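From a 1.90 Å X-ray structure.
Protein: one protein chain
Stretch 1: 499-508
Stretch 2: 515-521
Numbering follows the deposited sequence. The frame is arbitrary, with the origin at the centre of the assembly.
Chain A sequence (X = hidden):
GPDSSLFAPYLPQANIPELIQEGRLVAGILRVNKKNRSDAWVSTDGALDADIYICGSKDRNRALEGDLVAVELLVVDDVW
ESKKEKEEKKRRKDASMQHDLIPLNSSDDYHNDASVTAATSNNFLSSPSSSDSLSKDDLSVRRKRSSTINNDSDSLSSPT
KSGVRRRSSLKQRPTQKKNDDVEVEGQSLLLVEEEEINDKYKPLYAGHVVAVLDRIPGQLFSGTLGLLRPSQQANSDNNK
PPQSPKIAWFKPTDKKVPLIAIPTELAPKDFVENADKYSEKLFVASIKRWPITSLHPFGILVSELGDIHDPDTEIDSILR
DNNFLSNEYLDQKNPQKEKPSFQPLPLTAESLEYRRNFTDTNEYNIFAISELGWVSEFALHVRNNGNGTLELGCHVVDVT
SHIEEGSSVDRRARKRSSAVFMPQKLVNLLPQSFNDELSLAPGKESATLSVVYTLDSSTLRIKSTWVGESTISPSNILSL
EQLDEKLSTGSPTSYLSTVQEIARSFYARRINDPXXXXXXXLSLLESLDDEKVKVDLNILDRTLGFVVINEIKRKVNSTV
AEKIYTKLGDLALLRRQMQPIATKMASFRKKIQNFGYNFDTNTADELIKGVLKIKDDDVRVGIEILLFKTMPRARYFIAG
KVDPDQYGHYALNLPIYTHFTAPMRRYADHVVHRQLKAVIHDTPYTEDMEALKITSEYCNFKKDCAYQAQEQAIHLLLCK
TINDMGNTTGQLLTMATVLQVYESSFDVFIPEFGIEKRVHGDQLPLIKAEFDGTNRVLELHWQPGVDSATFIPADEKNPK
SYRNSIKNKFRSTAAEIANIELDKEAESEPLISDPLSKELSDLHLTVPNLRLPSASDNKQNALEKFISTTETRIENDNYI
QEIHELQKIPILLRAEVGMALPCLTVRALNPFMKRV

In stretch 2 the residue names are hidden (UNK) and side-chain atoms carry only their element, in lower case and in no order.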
ATOM      1  N   VAL A 499       8.049 -27.194 -10.607  1.00 45.92           N
ATOM      2  CA  VAL A 499       7.273 -25.960 -10.673  1.00 45.41           C
ATOM      3  C   VAL A 499       8.122 -24.780 -10.227  1.00 42.98           C
ATOM      4  O   VAL A 499       8.103 -23.711 -10.851  1.00 40.54           O
ATOM      5  CB  VAL A 499       5.996 -26.080  -9.821  1.00 46.77           C
ATOM      6  CG1 VAL A 499       5.265 -24.754  -9.782  1.00 46.99           C
ATOM      7  CG2 VAL A 499       5.086 -27.165 -10.365  1.00 47.45           C
ATOM      8  N   GLN A 500       8.887 -24.953  -9.147  1.00 43.80           N
ATOM      9  CA  GLN A 500       9.744 -23.874  -8.670  1.00 43.17           C
ATOM     10  C   GLN A 500      10.774 -23.493  -9.725  1.00 43.18           C
ATOM     11  O   GLN A 500      10.986 -22.308 -10.000  1.00 43.14           O
ATOM     12  CB  GLN A 500      10.435 -24.277  -7.366  1.00 44.03           C
ATOM     13  CG  GLN A 500      11.540 -23.318  -6.938  1.00 45.28           C
ATOM     14  CD  GLN A 500      12.103 -23.628  -5.565  1.00 47.39           C
ATOM     15  OE1 GLN A 500      11.608 -24.506  -4.856  1.00 47.30           O
ATOM     16  NE2 GLN A 500      13.144 -22.902  -5.179  1.00 49.15           N
ATOM     17  N   GLU A 501      11.415 -24.486 -10.344  1.00 44.42           N
ATOM     18  CA  GLU A 501      12.434 -24.166 -11.337  1.00 46.81           C
ATOM     19  C   GLU A 501      11.816 -23.493 -12.554  1.00 45.02           C
ATOM     20  O   GLU A 501      12.453 -22.630 -13.170  1.00 45.71           O
ATOM     21  CB  GLU A 501      13.203 -25.422 -11.741  1.00 53.38           C
ATOM     22  CG  GLU A 501      14.234 -25.175 -12.837  1.00 59.72           C
ATOM     23  CD  GLU A 501      15.208 -24.057 -12.498  1.00 64.62           C
ATOM     24  OE1 GLU A 501      15.675 -23.373 -13.435  1.00 66.48           O
ATOM     25  OE2 GLU A 501      15.494 -23.850 -11.298  1.00 66.10           O
ATOM     26  N   ILE A 502      10.587 -23.862 -12.915  1.00 43.52           N
ATOM     27  CA  ILE A 502       9.897 -23.164 -13.995  1.00 41.85           C
ATOM     28  C   ILE A 502       9.614 -21.721 -13.595  1.00 41.47           C
ATOM     29  O   ILE A 502       9.893 -20.784 -14.351  1.00 41.43           O
ATOM     30  CB  ILE A 502       8.603 -23.906 -14.377  1.00 41.60           C
ATOM     31  CG1 ILE A 502       8.934 -25.254 -15.016  1.00 42.44           C
ATOM     32  CG2 ILE A 502       7.761 -23.055 -15.327  1.00 41.43           C
ATOM     33  CD1 ILE A 502       7.735 -26.164 -15.156  1.00 42.81           C
ATOM     34  N   ALA A 503       9.071 -21.517 -12.394  1.00 41.02           N
ATOM     35  CA  ALA A 503       8.853 -20.159 -11.913  1.00 39.13           C
ATOM     36  C   ALA A 503      10.155 -19.369 -11.912  1.00 40.37           C
ATOM     37  O   ALA A 503      10.177 -18.196 -12.301  1.00 40.39           O
ATOM     38  CB  ALA A 503       8.242 -20.183 -10.514  1.00 36.33           C
ATOM     39  N   ARG A 504      11.252 -19.996 -11.473  1.00 40.95           N
ATOM     40  CA  ARG A 504      12.539 -19.308 -11.440  1.00 42.33           C
ATOM     41  C   ARG A 504      12.983 -18.899 -12.839  1.00 43.30           C
ATOM     42  O   ARG A 504      13.551 -17.815 -13.025  1.00 43.40           O
ATOM     43  CB  ARG A 504      13.604 -20.201 -10.795  1.00 45.00           C
ATOM     44  CG  ARG A 504      14.892 -19.465 -10.418  1.00 49.25           C
ATOM     45  CD  ARG A 504      16.106 -20.397 -10.381  1.00 55.97           C
ATOM     46  NE  ARG A 504      16.402 -20.923 -11.713  1.00 62.31           N
ATOM     47  CZ  ARG A 504      17.071 -20.262 -12.658  1.00 66.54           C
ATOM     48  NH1 ARG A 504      17.542 -19.042 -12.423  1.00 67.11           N
ATOM     49  NH2 ARG A 504      17.273 -20.827 -13.842  1.00 68.57           N
ATOM     50  N   SER A 505      12.752 -19.760 -13.838  1.00 43.21           N
ATOM     51  CA  SER A 505      13.157 -19.427 -15.200  1.00 44.71           C
ATOM     52  C   SER A 505      12.303 -18.300 -15.776  1.00 41.75           C
ATOM     53  O   SER A 505      12.813 -17.455 -16.521  1.00 41.85           O
ATOM     54  CB  SER A 505      13.098 -20.663 -16.103  1.00 47.78           C
ATOM     55  OG  SER A 505      11.773 -20.940 -16.517  1.00 48.57           O
ATOM     56  N   PHE A 506      10.999 -18.279 -15.468  1.00 40.49           N
ATOM     57  CA  PHE A 506      10.178 -17.129 -15.837  1.00 40.30           C
ATOM     58  C   PHE A 506      10.730 -15.861 -15.200  1.00 40.68           C
ATOM     59  O   PHE A 506      10.869 -14.820 -15.852  1.00 41.86           O
ATOM     60  CB  PHE A 506       8.725 -17.310 -15.384  1.00 39.94           C
ATOM     61  CG  PHE A 506       7.959 -18.364 -16.130  1.00 41.38           C
ATOM     62  CD1 PHE A 506       8.487 -18.994 -17.239  1.00 41.38           C
ATOM     63  CD2 PHE A 506       6.673 -18.689 -15.729  1.00 40.81           C
ATOM     64  CE1 PHE A 506       7.754 -19.953 -17.915  1.00 42.47           C
ATOM     65  CE2 PHE A 506       5.941 -19.642 -16.395  1.00 40.83           C
ATOM     66  CZ  PHE A 506       6.479 -20.274 -17.497  1.00 41.55           C
ATOM     67  N   TYR A 507      11.037 -15.942 -13.905  1.00 40.43           N
ATOM     68  CA  TYR A 507      11.527 -14.795 -13.154  1.00 40.79           C
ATOM     69  C   TYR A 507      12.847 -14.297 -13.718  1.00 41.95           C
ATOM     70  O   TYR A 507      13.027 -13.095 -13.947  1.00 41.35           O
ATOM     71  CB  TYR A 507      11.676 -15.198 -11.686  1.00 41.60           C
ATOM     72  CG  TYR A 507      12.302 -14.165 -10.787  1.00 42.51           C
ATOM     73  CD1 TYR A 507      11.674 -12.952 -10.551  1.00 41.11           C
ATOM     74  CD2 TYR A 507      13.504 -14.418 -10.139  1.00 45.03           C
ATOM     75  CE1 TYR A 507      12.234 -12.009  -9.714  1.00 41.95           C
ATOM     76  CE2 TYR A 507      14.072 -13.481  -9.293  1.00 45.65           C
ATOM     77  CZ  TYR A 507      13.434 -12.282  -9.083  1.00 44.11           C
ATOM     78  OH  TYR A 507      14.003 -11.356  -8.242  1.00 44.76           O
ATOM     79  N   ALA A 508      13.780 -15.220 -13.963  1.00 41.95           N
ATOM     80  CA  ALA A 508      15.096 -14.840 -14.460  1.00 43.34           C
ATOM     81  C   ALA A 508      14.998 -14.113 -15.792  1.00 43.89           C
ATOM     82  O   ALA A 508      15.756 -13.173 -16.054  1.00 42.89           O
ATOM     83  CB  ALA A 508      15.977 -16.082 -14.598  1.00 44.74           C
ATOM     84  N   UNK A 515      20.930 -16.139 -13.787  1.00 61.86           N
ATOM     85  CA  UNK A 515      21.255 -16.859 -12.563  1.00 64.64           C
ATOM     86  C   UNK A 515      20.341 -16.500 -11.397  1.00 60.20           C
ATOM     87  O   UNK A 515      20.613 -16.912 -10.265  1.00 58.79           O
ATOM     88  c   UNK A 515      23.714 -16.948 -13.273  1.00 78.42           C
ATOM     89  c   UNK A 515      23.626 -18.399 -13.700  1.00 83.92           C
ATOM     90  c   UNK A 515      22.713 -16.599 -12.180  1.00 71.60           C
ATOM     91  o   UNK A 515      23.367 -18.661 -14.896  1.00 85.89           O
ATOM     92  o   UNK A 515      23.809 -19.280 -12.834  1.00 85.99           O
ATOM     93  N   UNK A 516      19.263 -15.760 -11.645  1.00 57.86           N
ATOM     94  CA  UNK A 516      18.451 -15.233 -10.557  1.00 55.02           C
ATOM     95  C   UNK A 516      17.799 -16.353  -9.757  1.00 53.74           C
ATOM     96  O   UNK A 516      17.348 -17.359 -10.311  1.00 54.53           O
ATOM     97  c   UNK A 516      17.374 -14.297 -11.110  1.00 53.21           C
ATOM     98  N   UNK A 517      17.753 -16.166  -8.443  1.00 51.51           N
ATOM     99  CA  UNK A 517      17.003 -17.021  -7.535  1.00 49.58           C
ATOM    100  C   UNK A 517      15.754 -16.278  -7.080  1.00 46.21           C
ATOM    101  O   UNK A 517      15.741 -15.046  -7.007  1.00 46.31           O
ATOM    102  c   UNK A 517      17.849 -17.422  -6.325  1.00 50.98           C
ATOM    103  c   UNK A 517      19.074 -18.196  -6.769  1.00 52.23           C
ATOM    104  o   UNK A 517      18.259 -16.247  -5.616  1.00 52.75           O
ATOM    105  N   UNK A 518      14.693 -17.035  -6.787  1.00 43.93           N
ATOM    106  CA  UNK A 518      13.410 -16.410  -6.477  1.00 43.67           C
ATOM    107  C   UNK A 518      13.481 -15.569  -5.207  1.00 43.16           C
ATOM    108  O   UNK A 518      12.735 -14.594  -5.072  1.00 42.93           O
ATOM    109  c   UNK A 518      11.204 -17.193  -8.594  1.00 44.58           C
ATOM    110  c   UNK A 518      11.119 -19.407  -7.438  1.00 47.32           C
ATOM    111  c   UNK A 518      11.953 -18.158  -7.682  1.00 45.93           C
ATOM    112  c   UNK A 518      12.321 -17.476  -6.363  1.00 44.75           C
ATOM    113  N   UNK A 519      14.364 -15.920  -4.273  1.00 43.45           N
ATOM    114  CA  UNK A 519      14.615 -15.058  -3.125  1.00 43.04           C
ATOM    115  C   UNK A 519      16.043 -14.519  -3.200  1.00 45.29           C
ATOM    116  O   UNK A 519      16.940 -15.210  -3.693  1.00 45.30           O
ATOM    117  c   UNK A 519      12.993 -17.117  -0.202  1.00 44.99           C
ATOM    118  c   UNK A 519      12.002 -15.248  -1.504  1.00 44.33           C
ATOM    119  c   UNK A 519      13.026 -16.358  -1.519  1.00 43.81           C
ATOM    120  c   UNK A 519      14.424 -15.805  -1.801  1.00 43.09           C
ATOM    121  N   UNK A 520      16.298 -13.289  -2.723  1.00 47.91           N
ATOM    122  CA  UNK A 520      15.345 -12.381  -2.075  1.00 48.09           C
ATOM    123  C   UNK A 520      14.343 -11.764  -3.052  1.00 45.24           C
ATOM    124  O   UNK A 520      14.608 -11.687  -4.251  1.00 45.19           O
ATOM    125  c   UNK A 520      16.254 -11.306  -1.468  1.00 49.16           C
ATOM    126  c   UNK A 520      17.639 -12.685  -2.842  1.00 49.42           C
ATOM    127  c   UNK A 520      17.430 -11.268  -2.381  1.00 49.58           C
ATOM    128  N   UNK A 521      13.207 -11.315  -2.529  1.00 42.13           N
ATOM    129  CA  UNK A 521      12.123 -10.770  -3.333  1.00 39.15           C
ATOM    130  C   UNK A 521      11.827  -9.341  -2.886  1.00 37.27           C
ATOM    131  O   UNK A 521      12.330  -8.863  -1.866  1.00 37.03           O
ATOM    132  c   UNK A 521      10.876 -11.664  -3.223  1.00 39.17           C
ATOM    133  o   UNK A 521       9.936 -11.326  -4.250  1.00 37.81           O
ATOM    134  c   UNK A 521      10.219 -11.522  -1.848  1.00 39.83           C
TER
HETATM  135  O   HOH W   1      15.861 -12.661  -6.462  1.00 42.13           O

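Position 515 carries five side-chain atoms: an unbranched run of three carbons, the last bearing two oxygens. Its CA-to-CB bond points away from the helix, and its side chain stays at least 5.7 Å from stretch 1; the nearest approach comes from the backbone, with Arg504 NH1 3.9 Å from the backbone C of 515. A carboxylate at the third carbon identifies Glu515.

Position 516 has a single side-chain carbon, CB. Its CA-to-CB bond points toward the helix, and the methyl packs against two residues there: CB of 516 is 3.9 Å from Tyr507 CE2, 4.1 Å from Ala508 CA and 4.2 Å from Ala508 CB. A lone CB makes the residue Ala516. The backbone contributes as well. Arg504 NH1 donates a hydrogen bond to Ala516 O at 2.7 Å with an N-H...O angle of 159°, and the carbonyl oxygen sits near the guanidinium plane, at its edge, as expected for a bond along an N-H direction.

At position 517 the first side-chain carbon bears one oxygen and one carbon, three atoms in all. The CA-to-CB bond points away, and the side chain comes no closer than 5.2 Å to stretch 1. The backbone faces the helix instead: O of 517 lies 3.2 Å from Tyr507 CE2. A hydroxyl and a methyl on a branched CB define Thr517. With chi1 at 60° (p), Thr517 OG1 donates to the backbone O of residue 519 at 2.6 Å, a bond internal to the loop.

Four carbons, forked at the second, occupy position 518. The CA-to-CB bond runs sideways, but the end of the chain comes nearer the helix. One terminal carbon lies 3.7 Å from Tyr507 CB and 3.8 Å from Arg504 CA, while the other is 4.0 Å from Gln500 CG and 4.3 Å from Ala503 CB. Since the fork is one carbon beyond CB, the residue is Leu518, in the m,t rotamer (chi1 -69°, chi2 167°); the two terminal carbons are CD2 and CD1 respectively.

Position 519 repeats the four-carbon pattern forked at the second atom. Here the CA-to-CB bond points away and the side chain remains 7.5 Å from stretch 1, so the same residue type, Leu519, makes no contact.

Three carbons at position 520 close a ring onto the backbone nitrogen. The peptide bond before it is cis. The CA-to-CB bond points away and the ring stays 6.6 Å from stretch 1, leaving the backbone O of 520 to approach Tyr507 OH at 4.1 Å. The ring closure is diagnostic of Pro520.

Position 521 has one carbon bearing an oxygen and a carbon, and its side chain comes no closer than 5.7 Å to stretch 1; the branching gives Thr521.

The contact, burying 408 Å² over both sides, combines apolar packing with polar ties to the loop backbone. Leu518 spans successive turns of the helix, from Gln500 to Tyr507, and Ala516 packs on Tyr507 and Ala508. Arg504 adds its direct bond to Ala516 O while Glu501 holds the guanidinium through a salt bridge, Arg504 NH2 to Glu501 OE1 at 3.0 Å. Finally, Tyr507 OH donates to the O of water 1 at 2.9 Å, which in turn donates to Thr517 O at 2.4 Å and Pro520 O at 2.7 Å, spanning the gap between hydroxyl and loop.

Stretch 2 (515-521) EATLLPT
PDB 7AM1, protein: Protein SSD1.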